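Local coordinates for protein Alpha/beta hydrolase (Paenibacillus sp. VTT E-133280, PDB 6TJ2) that probably hydrolyses methyl salicylate to salicylic acid, as an extracellular bacterial esterase resembling tobacco salicylic acid-binding protein 2, at residues L231-A236 / E259-H264. Residues are numbered along the deposited sequence; the frame is centred on the assembly and turned at random.
Sequences LTEDTA and EGKGDH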
ATOM      1  N   LEU A 231      -1.524  -9.610   3.289  1.00  9.20           N
ATOM      2  CA  LEU A 231      -0.925  -8.958   4.453  1.00  9.48           C
ATOM      3  C   LEU A 231       0.188  -8.021   3.989  1.00  9.30           C
ATOM      4  O   LEU A 231       1.053  -8.414   3.224  1.00 10.19           O
ATOM      5  CB  LEU A 231      -0.407  -9.958   5.476  1.00 10.66           C
ATOM      6  CG  LEU A 231      -1.384 -11.042   5.911  1.00 11.35           C
ATOM      7  CD1 LEU A 231      -0.735 -11.965   6.934  1.00 11.42           C
ATOM      8  CD2 LEU A 231      -2.659 -10.431   6.503  1.00 11.45           C
ATOM      9  N   THR A 232       0.133  -6.763   4.442  1.00 10.17           N
ATOM     10  CA  THR A 232       0.895  -5.705   3.736  1.00  9.48           C
ATOM     11  C   THR A 232       2.398  -5.715   4.031  1.00  9.98           C
ATOM     12  O   THR A 232       3.099  -5.008   3.305  1.00 10.68           O
ATOM     13  CB  THR A 232       0.337  -4.325   4.048  1.00 10.86           C
ATOM     14  OG1 THR A 232       0.552  -4.004   5.420  1.00 13.20           O
ATOM     15  CG2 THR A 232      -1.139  -4.197   3.713  1.00 12.22           C
ATOM     16  N   GLU A 233       2.893  -6.514   4.977  1.00  9.33           N
ATOM     17  CA  GLU A 233       4.334  -6.637   5.199  1.00  9.17           C
ATOM     18  C   GLU A 233       4.817  -7.991   4.650  1.00  9.54           C
ATOM     19  O   GLU A 233       5.958  -8.383   4.955  1.00 10.62           O
ATOM     20  CB  GLU A 233       4.692  -6.449   6.668  1.00 10.56           C
ATOM     21  CG  GLU A 233       4.669  -4.969   7.107  1.00 10.91           C
ATOM     22  CD  GLU A 233       4.589  -4.826   8.593  1.00 11.31           C
ATOM     23  OE1 GLU A 233       3.573  -5.239   9.189  1.00 12.81           O
ATOM     24  OE2 GLU A 233       5.541  -4.287   9.196  1.00 11.36           O
ATOM     25  N   ASP A 234       4.038  -8.653   3.791  1.00  9.71           N
ATOM     26  CA  ASP A 234       4.509  -9.954   3.229  1.00  9.16           C
ATOM     27  C   ASP A 234       5.464  -9.672   2.074  1.00 10.28           C
ATOM     28  O   ASP A 234       5.061  -9.130   1.002  1.00 10.85           O
ATOM     29  CB  ASP A 234       3.333 -10.798   2.794  1.00 10.77           C
ATOM     30  CG  ASP A 234       3.797 -12.207   2.459  1.00 11.23           C
ATOM     31  OD1 ASP A 234       4.953 -12.362   2.029  1.00 11.51           O
ATOM     32  OD2 ASP A 234       2.999 -13.142   2.734  1.00 11.30           O
ATOM     33  N   THR A 235       6.716 -10.042   2.271  1.00  9.66           N
ATOM     34  CA  THR A 235       7.820  -9.809   1.341  1.00 10.12           C
ATOM     35  C   THR A 235       8.449 -11.143   0.904  1.00 10.53           C
ATOM     36  O   THR A 235       9.579 -11.143   0.428  1.00 11.47           O
ATOM     37  CB  THR A 235       8.872  -8.936   1.999  1.00 10.40           C
ATOM     38  OG1 THR A 235       9.286  -9.498   3.242  1.00 10.95           O
ATOM     39  CG2 THR A 235       8.354  -7.552   2.261  1.00 10.30           C
ATOM     40  N   ALA A 236       7.759 -12.260   1.018  1.00 10.44           N
ATOM     41  CA  ALA A 236       8.381 -13.538   0.649  1.00 10.87           C
ATOM     42  C   ALA A 236       8.709 -13.500  -0.824  1.00 11.71           C
ATOM     43  O   ALA A 236       9.743 -14.038  -1.228  1.00 14.24           O
ATOM     44  CB  ALA A 236       7.525 -14.701   1.060  1.00 12.30           C
ATOM     45  N   GLU A 259      -7.549  -6.971   2.988  1.00 10.94           N
ATOM     46  CA  GLU A 259      -6.222  -6.575   3.447  1.00 10.83           C
ATOM     47  C   GLU A 259      -6.109  -6.748   4.944  1.00 11.70           C
ATOM     48  O   GLU A 259      -7.032  -6.454   5.696  1.00 12.49           O
ATOM     49  CB  GLU A 259      -6.023  -5.090   3.108  1.00 13.68           C
ATOM     50  CG  GLU A 259      -4.630  -4.532   3.389  1.00 15.91           C
ATOM     51  CD  GLU A 259      -4.661  -2.987   3.352  1.00 19.15           C
ATOM     52  OE1 GLU A 259      -5.185  -2.361   4.326  1.00 28.22           O
ATOM     53  OE2 GLU A 259      -4.068  -2.484   2.472  1.00 24.47           O
ATOM     54  N   GLY A 260      -4.943  -7.155   5.383  1.00 11.03           N
ATOM     55  CA  GLY A 260      -4.577  -7.197   6.788  1.00 11.64           C
ATOM     56  C   GLY A 260      -3.152  -6.841   7.043  1.00  9.95           C
ATOM     57  O   GLY A 260      -2.396  -6.559   6.100  1.00 10.69           O
ATOM     58  N   LYS A 261      -2.795  -6.844   8.315  1.00 11.46           N
ATOM     59  CA  LYS A 261      -1.436  -6.538   8.772  1.00 11.59           C
ATOM     60  C   LYS A 261      -0.714  -7.829   9.123  1.00 11.92           C
ATOM     61  O   LYS A 261      -1.224  -8.626   9.905  1.00 13.58           O
ATOM     62  CB  LYS A 261      -1.541  -5.599   9.979  1.00 14.35           C
ATOM     63  CG  LYS A 261      -0.202  -5.262  10.625  1.00 20.79           C
ATOM     64  CD  LYS A 261      -0.158  -4.294  11.846  1.00 24.56           C
ATOM     65  CE  LYS A 261       1.245  -3.765  12.179  1.00 26.01           C
ATOM     66  NZ  LYS A 261       2.007  -3.267  10.993  1.00 30.10           N
ATOM     67  N   GLY A 262       0.462  -8.000   8.568  1.00  9.82           N
ATOM     68  CA  GLY A 262       1.322  -9.134   8.872  1.00 10.16           C
ATOM     69  C   GLY A 262       2.289  -9.461   7.770  1.00  9.69           C
ATOM     70  O   GLY A 262       2.465  -8.708   6.841  1.00 10.77           O
ATOM     71  N   ASP A 263       2.914 -10.628   7.929  1.00  9.79           N
ATOM     72  CA  ASP A 263       3.979 -11.074   6.998  1.00  9.68           C
ATOM     73  C   ASP A 263       3.737 -12.520   6.581  1.00 10.18           C
ATOM     74  O   ASP A 263       2.660 -13.058   6.809  1.00 10.74           O
ATOM     75  CB  ASP A 263       5.342 -10.835   7.652  1.00  9.82           C
ATOM     76  CG  ASP A 263       5.581 -11.750   8.824  1.00 11.17           C
ATOM     77  OD1 ASP A 263       4.814 -12.750   8.992  1.00 10.98           O
ATOM     78  OD2 ASP A 263       6.596 -11.484   9.559  1.00 11.06           O
ATOM     79  N   HIS A 264       4.696 -13.120   5.899  1.00 10.15           N
ATOM     80  CA  HIS A 264       4.437 -14.422   5.286  1.00 10.32           C
ATOM     81  C   HIS A 264       4.211 -15.536   6.300  1.00  9.31           C
ATOM     82  O   HIS A 264       3.283 -16.328   6.107  1.00 10.63           O
ATOM     83  CB  HIS A 264       5.612 -14.784   4.358  1.00 10.50           C
ATOM     84  CG  HIS A 264       5.252 -15.754   3.297  1.00 10.66           C
ATOM     85  ND1 HIS A 264       4.253 -15.507   2.409  1.00 10.75           N
ATOM     86  CD2 HIS A 264       5.794 -16.953   2.925  1.00  9.93           C
ATOM     87  CE1 HIS A 264       4.222 -16.463   1.505  1.00 12.12           C
ATOM     88  NE2 HIS A 264       5.128 -17.389   1.786  1.00 12.68           N
TER
HETATM   89  O   HOH W   1       1.338  -5.498   7.618  1.00 13.46           O
HETATM   90  O   HOH W   2       5.189  -3.062  11.535  1.00 15.37           O
HETATM   91  O   HOH W   3       7.110 -11.587   4.715  1.00 10.18           O
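His264 meets Asp234 edge-on: its ND1 donates a hydrogen bond to OD2, 2.7 Å away, the oxygen lying in the ring plane and using its syn lone pair, while carboxylate and imidazole planes stand 71° apart. Asp234 CG, anti to the backbone N (chi1 -170°), lies next to His264, and the other oxygen, OD1, closes an Asx turn by accepting a nearly straight bond from Ala236 N at 3.0 Å. With OD2 held by the histidine and OD1 by Ala236 N, the carboxylate is gripped at both oxygens, which limits its rotation. The same turn brings Ala236 CB over the centre of the imidazole, 3.4 Å from its centroid, in a CH-pi contact. One residue thus orients the histidine at its edge and another backs its face. As in α/β-hydrolases, acid and histidine sit on the loops after neighbouring strands of the parallel sheet, here 226-231 and 256-260; Asp234 and His264 probably complete a triad with Ser117 on the nucleophile elbow. An alanine in place of Asp234 would probably leave His264 ND1 without its acceptor and Ala236 N without its side-chain mate, and the ring freer to turn. Nearer the strands, Leu231 bridges to Gly260 in parallel register, its CB 3.4 Å from Gly262 O. Within the type I turn from Leu231 to Asp234, Glu233 N donates a hydrogen bond to Gly262 O at 2.9 Å. Farther out, Lys261 NZ approaches Glu233 OE1 from above the carboxylate plane, 3.1 Å away in a salt bridge. Glu233 OE2 and Thr232 OG1 also bond to Glu259 of a neighbouring subunit.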